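Local coordinates for protein Xaa-Pro dipeptidase (Pyrococcus horikoshii, PDB 1WY2) that probably splits dipeptides whose second residue is proline, releasing an amino acid and proline, with the help of two metal ions per subunit, at residues K158-V163 against K201-G206; D182-S187 against H195-D200; E6-I11 against Y32-A37. All coordinates share one frame; numbering follows the deposited sequence.

Contact 1 (K158-V163 against K201-G206)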
loop_
_atom_site.group_PDB
_atom_site.type_symbol
_atom_site.label_atom_id
_atom_site.label_comp_id
_atom_site.label_asym_id
_atom_site.label_seq_id
_atom_site.Cartn_x
_atom_site.Cartn_y
_atom_site.Cartn_z
ATOM N N LYS A 158 18.156 17.668 14.163
ATOM C CA LYS A 158 16.883 16.964 14.035
ATOM C C LYS A 158 17.014 15.678 13.223
ATOM O O LYS A 158 17.766 15.620 12.250
ATOM C CB LYS A 158 15.845 17.871 13.365
ATOM C CG LYS A 158 15.658 19.226 14.024
ATOM C CD LYS A 158 14.980 19.100 15.379
ATOM C CE LYS A 158 14.264 20.390 15.760
ATOM N NZ LYS A 158 13.210 20.161 16.785
ATOM N N LYS A 159 16.278 14.648 13.631
ATOM C CA LYS A 159 16.288 13.374 12.923
ATOM C C LYS A 159 15.242 13.450 11.803
ATOM O O LYS A 159 14.113 13.883 12.036
ATOM C CB LYS A 159 15.949 12.236 13.889
ATOM C CG LYS A 159 15.927 10.860 13.247
ATOM C CD LYS A 159 15.684 9.757 14.275
ATOM C CE LYS A 159 16.832 9.656 15.269
ATOM N NZ LYS A 159 16.667 8.500 16.200
ATOM N N GLU A 160 15.618 13.037 10.594
ATOM C CA GLU A 160 14.710 13.078 9.445
ATOM C C GLU A 160 13.352 12.451 9.744
ATOM O O GLU A 160 12.306 13.044 9.472
ATOM C CB GLU A 160 15.331 12.357 8.249
ATOM C CG GLU A 160 16.665 12.926 7.790
ATOM C CD GLU A 160 17.263 12.127 6.648
ATOM O OE1 GLU A 160 16.905 10.939 6.505
ATOM O OE2 GLU A 160 18.101 12.678 5.902
ATOM N N ARG A 161 13.375 11.246 10.301
ATOM C CA ARG A 161 12.148 10.526 10.625
ATOM C C ARG A 161 11.253 11.276 11.604
ATOM O O ARG A 161 10.028 11.182 11.526
ATOM C CB ARG A 161 12.486 9.153 11.203
ATOM C CG ARG A 161 11.269 8.348 11.632
ATOM C CD ARG A 161 11.248 7.004 10.944
ATOM N NE ARG A 161 12.549 6.349 11.015
ATOM C CZ ARG A 161 12.935 5.373 10.203
ATOM N NH1 ARG A 161 12.119 4.937 9.255
ATOM N NH2 ARG A 161 14.143 4.843 10.331
ATOM N N GLU A 162 11.856 12.012 12.533
ATOM C CA GLU A 162 11.070 12.755 13.508
ATOM C C GLU A 162 10.359 13.924 12.841
ATOM O O GLU A 162 9.239 14.274 13.218
ATOM C CB GLU A 162 11.964 13.234 14.662
ATOM C CG GLU A 162 12.308 12.112 15.636
ATOM C CD GLU A 162 13.300 12.518 16.710
ATOM O OE1 GLU A 162 13.301 13.696 17.125
ATOM O OE2 GLU A 162 14.068 11.642 17.156
ATOM N N VAL A 163 11.009 14.524 11.846
ATOM C CA VAL A 163 10.399 15.627 11.118
ATOM C C VAL A 163 9.204 15.042 10.365
ATOM O O VAL A 163 8.112 15.616 10.355
ATOM C CB VAL A 163 11.387 16.255 10.103
ATOM C CG1 VAL A 163 10.668 17.289 9.240
ATOM C CG2 VAL A 163 12.548 16.904 10.849
ATOM N N LYS A 201 18.937 9.327 10.071
ATOM C CA LYS A 201 20.011 10.295 9.896
ATOM C C LYS A 201 19.619 11.636 10.494
ATOM O O LYS A 201 18.477 12.071 10.362
ATOM C CB LYS A 201 20.327 10.497 8.411
ATOM C CG LYS A 201 21.368 11.588 8.153
ATOM C CD LYS A 201 21.576 11.836 6.664
ATOM C CE LYS A 201 22.649 12.888 6.417
ATOM N NZ LYS A 201 22.326 14.210 7.024
ATOM N N ARG A 202 20.564 12.292 11.157
ATOM C CA ARG A 202 20.285 13.595 11.728
ATOM C C ARG A 202 20.745 14.669 10.754
ATOM O O ARG A 202 21.790 14.545 10.114
ATOM C CB ARG A 202 20.971 13.757 13.086
ATOM C CG ARG A 202 20.275 12.959 14.187
ATOM C CD ARG A 202 20.875 13.193 15.562
ATOM N NE ARG A 202 20.182 12.403 16.579
ATOM C CZ ARG A 202 18.961 12.664 17.039
ATOM N NH1 ARG A 202 18.280 13.708 16.583
ATOM N NH2 ARG A 202 18.416 11.875 17.955
ATOM N N ILE A 203 19.938 15.714 10.633
ATOM C CA ILE A 203 20.228 16.823 9.735
ATOM C C ILE A 203 21.390 17.675 10.252
ATOM O O ILE A 203 21.494 17.936 11.448
ATOM C CB ILE A 203 18.957 17.685 9.566
ATOM C CG1 ILE A 203 17.845 16.814 8.969
ATOM C CG2 ILE A 203 19.240 18.894 8.682
ATOM C CD1 ILE A 203 16.476 17.458 8.969
ATOM N N GLU A 204 22.265 18.102 9.346
ATOM C CA GLU A 204 23.418 18.921 9.726
ATOM C C GLU A 204 23.372 20.266 9.019
ATOM O O GLU A 204 22.770 20.390 7.950
ATOM C CB GLU A 204 24.728 18.220 9.350
ATOM C CG GLU A 204 24.834 16.768 9.786
ATOM C CD GLU A 204 26.195 16.172 9.473
ATOM O OE1 GLU A 204 27.157 16.453 10.222
ATOM O OE2 GLU A 204 26.307 15.433 8.472
ATOM N N ARG A 205 24.006 21.277 9.604
ATOM C CA ARG A 205 24.022 22.593 8.975
ATOM C C ARG A 205 24.783 22.484 7.656
ATOM O O ARG A 205 25.812 21.811 7.580
ATOM C CB ARG A 205 24.683 23.635 9.891
ATOM C CG ARG A 205 24.744 25.032 9.279
ATOM C CD ARG A 205 25.125 26.087 10.306
ATOM N NE ARG A 205 24.011 26.428 11.187
ATOM C CZ ARG A 205 23.017 27.248 10.854
ATOM N NH1 ARG A 205 22.996 27.818 9.658
ATOM N NH2 ARG A 205 22.043 27.502 11.717
ATOM N N GLY A 206 24.264 23.140 6.623
ATOM C CA GLY A 206 24.892 23.093 5.315
ATOM C C GLY A 206 24.274 22.008 4.448
ATOM O O GLY A 206 24.626 21.848 3.282
#
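Arg202, Glu160 and Ile203 bury the largest areas here, and two backbone hydrogen bonds set them in place. Lys159 and Arg202 face each other as a non-hydrogen-bonded antiparallel pair, their CA atoms 4.2 Å apart. On one flank Ile203 N donates to Lys158 O over 2.7 Å, at 172°; on the other Glu160 N gives an equally straight bond to Lys201 O, 3.0 Å away. Each donor lies nearly along the C=O axis. Lys159 is the N-cap of helix 160-173, so the carbonyl of Lys201 engages an N-H of the first helical turn.

The extended chain of Arg202 crosses Lys159 obliquely, and Lys159 CE lies over one guanidinium face, toward its rim, 3.8 Å from Arg202 NH2. The flat guanidinium face lets the lysine methylene pack against it. Although Lys159 NZ is near, Glu162 OE2 at 4.4 Å from Arg202 NH2 probably eases the repulsion, and Arg202 NH1 is hydrogen-bonded to Gly157 O.

Glu160 runs obliquely across Lys201, with OE2 3.7 Å from Lys201 CD; the lysine chain is extended until chi4. The buried carboxylate is held by Ser187, Ser199 and Arg190, while Lys201 NZ reaches Ser187 and Asp207.

Ile203, branched and apolar, turns CG1 beside the Lys158 carbonyl and sends CD1 toward Val163 CG2, 4.4 Å away.

Arg161 and Glu162 also pack on the second subunit. A single antiparallel bridge thus ties the loop leading into strand 208-217 to the start of helix 160-173, one of the helices outside the sheet in the pita-bread fold of M24 peptidases.

Contact 2 (D182-S187 against H195-D200)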
loop_
_atom_site.group_PDB
_atom_site.type_symbol
_atom_site.label_atom_id
_atom_site.label_comp_id
_atom_site.label_asym_id
_atom_site.label_seq_id
_atom_site.Cartn_x
_atom_site.Cartn_y
_atom_site.Cartn_z
ATOM N N ASP A 182 4.918 7.383 1.644
ATOM C CA ASP A 182 5.941 7.524 2.681
ATOM C C ASP A 182 6.711 8.835 2.517
ATOM O O ASP A 182 7.401 9.043 1.520
ATOM C CB ASP A 182 6.902 6.332 2.634
ATOM C CG ASP A 182 6.277 5.055 3.171
ATOM O OD1 ASP A 182 5.145 4.721 2.762
ATOM O OD2 ASP A 182 6.922 4.379 4.001
ATOM N N THR A 183 6.596 9.706 3.514
ATOM C CA THR A 183 7.242 11.013 3.479
ATOM C C THR A 183 8.747 10.965 3.299
ATOM O O THR A 183 9.455 10.237 3.999
ATOM C CB THR A 183 6.927 11.817 4.753
ATOM O OG1 THR A 183 5.516 12.051 4.823
ATOM C CG2 THR A 183 7.655 13.158 4.740
ATOM N N ILE A 184 9.223 11.767 2.352
ATOM C CA ILE A 184 10.640 11.855 2.058
ATOM C C ILE A 184 11.235 13.111 2.678
ATOM O O ILE A 184 10.802 14.218 2.381
ATOM C CB ILE A 184 10.878 11.892 0.529
ATOM C CG1 ILE A 184 10.582 10.516 -0.068
ATOM C CG2 ILE A 184 12.314 12.327 0.219
ATOM C CD1 ILE A 184 10.457 10.515 -1.573
ATOM N N ILE A 185 12.195 12.915 3.578
ATOM C CA ILE A 185 12.927 14.005 4.209
ATOM C C ILE A 185 14.350 13.495 4.020
ATOM O O ILE A 185 14.841 12.701 4.825
ATOM C CB ILE A 185 12.644 14.144 5.724
ATOM C CG1 ILE A 185 11.152 14.397 5.979
ATOM C CG2 ILE A 185 13.471 15.298 6.292
ATOM C CD1 ILE A 185 10.628 15.699 5.403
ATOM N N ALA A 186 14.988 13.927 2.935
ATOM C CA ALA A 186 16.336 13.479 2.590
ATOM C C ALA A 186 17.357 14.602 2.712
ATOM O O ALA A 186 17.361 15.542 1.912
ATOM C CB ALA A 186 16.332 12.920 1.168
ATOM N N SER A 187 18.237 14.485 3.704
ATOM C CA SER A 187 19.240 15.514 3.964
ATOM C C SER A 187 20.670 15.106 3.625
ATOM O O SER A 187 21.027 13.932 3.692
ATOM C CB SER A 187 19.176 15.931 5.435
ATOM O OG SER A 187 19.527 14.849 6.288
ATOM N N HIS A 195 14.135 8.796 -3.983
ATOM C CA HIS A 195 13.138 8.274 -3.049
ATOM C C HIS A 195 13.712 8.013 -1.656
ATOM O O HIS A 195 13.420 6.990 -1.038
ATOM C CB HIS A 195 12.520 6.988 -3.606
ATOM C CG HIS A 195 11.591 7.220 -4.757
ATOM N ND1 HIS A 195 11.122 6.197 -5.553
ATOM C CD2 HIS A 195 11.034 8.357 -5.238
ATOM C CE1 HIS A 195 10.316 6.694 -6.476
ATOM N NE2 HIS A 195 10.246 8.003 -6.306
ATOM N N GLY A 196 14.516 8.954 -1.164
ATOM C CA GLY A 196 15.118 8.809 0.150
ATOM C C GLY A 196 14.151 9.041 1.297
ATOM O O GLY A 196 14.177 10.088 1.940
ATOM N N VAL A 197 13.293 8.058 1.555
ATOM C CA VAL A 197 12.321 8.160 2.636
ATOM C C VAL A 197 13.022 8.557 3.936
ATOM O O VAL A 197 14.144 8.121 4.206
ATOM C CB VAL A 197 11.574 6.821 2.819
ATOM C CG1 VAL A 197 10.643 6.892 4.023
ATOM C CG2 VAL A 197 10.773 6.513 1.561
ATOM N N ALA A 198 12.364 9.397 4.731
ATOM C CA ALA A 198 12.927 9.872 5.995
ATOM C C ALA A 198 13.564 8.731 6.786
ATOM O O ALA A 198 12.952 7.677 6.963
ATOM C CB ALA A 198 11.841 10.546 6.825
ATOM N N SER A 199 14.783 8.957 7.271
ATOM C CA SER A 199 15.513 7.936 8.022
ATOM C C SER A 199 15.979 8.417 9.397
ATOM O O SER A 199 15.567 9.472 9.876
ATOM C CB SER A 199 16.728 7.470 7.216
ATOM O OG SER A 199 17.743 8.461 7.208
ATOM N N ASP A 200 16.847 7.633 10.029
ATOM C CA ASP A 200 17.357 7.991 11.346
ATOM C C ASP A 200 18.492 9.006 11.282
ATOM O O ASP A 200 18.957 9.492 12.314
ATOM C CB ASP A 200 17.820 6.738 12.093
ATOM C CG ASP A 200 16.668 5.845 12.489
ATOM O OD1 ASP A 200 15.745 6.339 13.172
ATOM O OD2 ASP A 200 16.680 4.652 12.121
#
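An inverse gamma turn centred on Gly196 carries the loop past strand 184-187, on the metal-bearing side of the M24 catalytic domain. Val197 N closes the turn on His195 O at 2.8 Å. Glycine suits the centre, since a CB there would crowd the methyl of Ala186, whose CB already lies 3.6 Å from Gly196 O.

Ala198 N donates almost straight (174°) to Thr183 O, 3.1 Å away and in the carbonyl plane. Val197 CG1 leans on that same oxygen, and both its methyls touch Asp182 CB. The small Ala198 CB sits 3.8 Å from Ile185 CB. The approach buries Ile185 N without a partner.

Ile184 fills the bend of the loop with all its branches: CG2 is 3.4 Å from Gly196 O, CG1 lies against the backbone of Val197, and CD1 reaches His195 CA at 3.8 Å. An alanine here would remove CG1, CG2 and CD1 and would probably loosen the packing against the loop that carries His195. The backbone of Ile184 is hydrogen-bonded to that of Asp212, a metal ligand.

His195 ND1 is hydrogen-bonded to Glu60 OE2 of the second subunit; its side chain lies about 4 Å from a cacodylate, probably from the crystallisation liquor, that may mark the pocket. The strand and its histidine-carrying loop thus probably form part of the wall of the dinuclear metal pocket of the pita-bread fold.

Contact 3 (E6-I11 against Y32-A37)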
loop_
_atom_site.group_PDB
_atom_site.type_symbol
_atom_site.label_atom_id
_atom_site.label_comp_id
_atom_site.label_asym_id
_atom_site.label_seq_id
_atom_site.Cartn_x
_atom_site.Cartn_y
_atom_site.Cartn_z
ATOM N N GLU A 6 -23.330 7.132 -15.413
ATOM C CA GLU A 6 -22.606 7.358 -16.656
ATOM C C GLU A 6 -21.253 6.670 -16.779
ATOM O O GLU A 6 -20.811 6.389 -17.890
ATOM C CB GLU A 6 -22.461 8.859 -16.936
ATOM C CG GLU A 6 -21.715 9.658 -15.900
ATOM C CD GLU A 6 -21.592 11.113 -16.313
ATOM O OE1 GLU A 6 -22.640 11.745 -16.567
ATOM O OE2 GLU A 6 -20.453 11.621 -16.391
ATOM N N LYS A 7 -20.597 6.390 -15.655
ATOM C CA LYS A 7 -19.303 5.716 -15.709
ATOM C C LYS A 7 -19.521 4.271 -16.143
ATOM O O LYS A 7 -18.774 3.737 -16.963
ATOM C CB LYS A 7 -18.616 5.775 -14.344
ATOM C CG LYS A 7 -18.231 7.190 -13.947
ATOM C CD LYS A 7 -17.791 7.275 -12.499
ATOM C CE LYS A 7 -17.395 8.702 -12.142
ATOM N NZ LYS A 7 -17.003 8.822 -10.711
ATOM N N VAL A 8 -20.559 3.648 -15.594
ATOM C CA VAL A 8 -20.901 2.275 -15.952
ATOM C C VAL A 8 -21.278 2.233 -17.434
ATOM O O VAL A 8 -20.884 1.325 -18.167
ATOM C CB VAL A 8 -22.095 1.760 -15.102
ATOM C CG1 VAL A 8 -22.601 0.431 -15.648
ATOM C CG2 VAL A 8 -21.665 1.602 -13.649
ATOM N N LYS A 9 -22.034 3.229 -17.885
ATOM C CA LYS A 9 -22.443 3.265 -19.283
ATOM C C LYS A 9 -21.274 3.452 -20.238
ATOM O O LYS A 9 -21.284 2.923 -21.348
ATOM C CB LYS A 9 -23.502 4.347 -19.492
ATOM C CG LYS A 9 -24.865 3.907 -18.990
ATOM C CD LYS A 9 -25.837 5.062 -18.860
ATOM C CE LYS A 9 -27.199 4.546 -18.419
ATOM N NZ LYS A 9 -28.038 5.621 -17.837
ATOM N N LYS A 10 -20.259 4.195 -19.811
ATOM C CA LYS A 10 -19.089 4.389 -20.659
ATOM C C LYS A 10 -18.364 3.063 -20.813
ATOM O O LYS A 10 -17.809 2.764 -21.872
ATOM C CB LYS A 10 -18.156 5.439 -20.060
ATOM C CG LYS A 10 -18.671 6.857 -20.257
ATOM C CD LYS A 10 -17.673 7.894 -19.795
ATOM C CE LYS A 10 -18.181 9.300 -20.085
ATOM N NZ LYS A 10 -17.179 10.333 -19.699
ATOM N N ILE A 11 -18.377 2.258 -19.757
ATOM C CA ILE A 11 -17.736 0.954 -19.813
ATOM C C ILE A 11 -18.558 0.036 -20.718
ATOM O O ILE A 11 -18.002 -0.735 -21.497
ATOM C CB ILE A 11 -17.600 0.346 -18.403
ATOM C CG1 ILE A 11 -16.553 1.146 -17.616
ATOM C CG2 ILE A 11 -17.187 -1.125 -18.494
ATOM C CD1 ILE A 11 -16.489 0.824 -16.138
ATOM N N TYR A 32 -14.205 2.350 -6.142
ATOM C CA TYR A 32 -14.718 3.575 -5.539
ATOM C C TYR A 32 -15.167 4.552 -6.619
ATOM O O TYR A 32 -16.237 5.162 -6.524
ATOM C CB TYR A 32 -13.643 4.251 -4.682
ATOM C CG TYR A 32 -14.100 5.588 -4.142
ATOM C CD1 TYR A 32 -15.054 5.657 -3.129
ATOM C CD2 TYR A 32 -13.644 6.783 -4.702
ATOM C CE1 TYR A 32 -15.548 6.881 -2.688
ATOM C CE2 TYR A 32 -14.135 8.017 -4.267
ATOM C CZ TYR A 32 -15.088 8.055 -3.262
ATOM O OH TYR A 32 -15.600 9.266 -2.842
ATOM N N TYR A 33 -14.341 4.698 -7.648
ATOM C CA TYR A 33 -14.643 5.618 -8.736
ATOM C C TYR A 33 -15.995 5.323 -9.372
ATOM O O TYR A 33 -16.782 6.227 -9.636
ATOM C CB TYR A 33 -13.563 5.531 -9.813
ATOM C CG TYR A 33 -13.695 6.577 -10.901
ATOM C CD1 TYR A 33 -13.401 7.916 -10.646
ATOM C CD2 TYR A 33 -14.098 6.224 -12.189
ATOM C CE1 TYR A 33 -13.501 8.881 -11.650
ATOM C CE2 TYR A 33 -14.202 7.179 -13.199
ATOM C CZ TYR A 33 -13.903 8.504 -12.923
ATOM O OH TYR A 33 -14.009 9.451 -13.917
ATOM N N ILE A 34 -16.262 4.043 -9.602
ATOM C CA ILE A 34 -17.497 3.623 -10.250
ATOM C C ILE A 34 -18.726 3.471 -9.347
ATOM O O ILE A 34 -19.827 3.857 -9.740
ATOM C CB ILE A 34 -17.262 2.296 -11.006
ATOM C CG1 ILE A 34 -16.173 2.501 -12.062
ATOM C CG2 ILE A 34 -18.550 1.815 -11.665
ATOM C CD1 ILE A 34 -15.681 1.214 -12.691
ATOM N N SER A 35 -18.544 2.936 -8.142
ATOM C CA SER A 35 -19.677 2.705 -7.239
ATOM C C SER A 35 -19.783 3.640 -6.039
ATOM O O SER A 35 -20.868 3.810 -5.474
ATOM C CB SER A 35 -19.637 1.268 -6.718
ATOM O OG SER A 35 -18.616 1.122 -5.743
ATOM N N GLY A 36 -18.665 4.237 -5.643
ATOM C CA GLY A 36 -18.678 5.121 -4.489
ATOM C C GLY A 36 -18.437 4.344 -3.205
ATOM O O GLY A 36 -18.361 4.922 -2.118
ATOM N N ALA A 37 -18.314 3.026 -3.334
ATOM C CA ALA A 37 -18.074 2.144 -2.192
ATOM C C ALA A 37 -16.578 1.890 -1.994
ATOM O O ALA A 37 -15.798 1.949 -2.946
ATOM C CB ALA A 37 -18.797 0.820 -2.402
#
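Lys7 lays its extended chain across the face of the Tyr33 ring, the two side chains crossing at about a right angle. CG stands anti to the carbonyl carbon (chi1 -66°), and the straight run beyond it delivers Lys7 NZ over the ring centre, 3.6 Å from the Tyr33 centroid and 12° off the ring normal. This is a cation-pi contact, with Lys7 CE adding a CH-pi contact. Lys7 NZ also donates to Tyr33 O at 2.8 Å, in the carbonyl plane and on a lone pair, so ring and backbone together grip the ammonium.

Ile34 meets the apolar side of helix 6-17. The Ile34 side chain crosses that of Val8 at about a right angle, Ile34 CG2 lying 3.7 Å from Val8 CG2, whereas Ile34 CD1 meets Ile11 CD1 tip to tip at 3.6 Å. Branched side chains suit this buried seam, which lies over strand 44-48 of the N-terminal domain; Met124 of helix 118-125 touches Lys7 and Tyr33.

Lysine suits its place: its methylenes pack on the tyrosine ring while its charged end donates to the carbonyl. The carbonyl end of helix 28-35 and the pi cloud would both favour the protonated amine, so Lys7 is likely to stay charged.

In the fold
Contacts 1 and 2 have centres about 10 Å apart, and contact 2 is nested within the loop that contact 1 closes. Glu160 joins them: its OE2 lies 2.6 Å from Ser187 OG and its OE1 2.7 Å from Ser199 OG, both probable hydrogen bonds. Contact 2 is the nearer to the metals, the Ile184 side chain being about 6 Å from a zinc ion; in contact 1 the Val163 side chain is about 11 Å from that of the metal ligand Asp212. Both touch the second subunit. Contact 3 belongs to the N-terminal domain, its centre about 36 Å from that of contact 2 and about 45 Å from that of contact 1, away from the metal site.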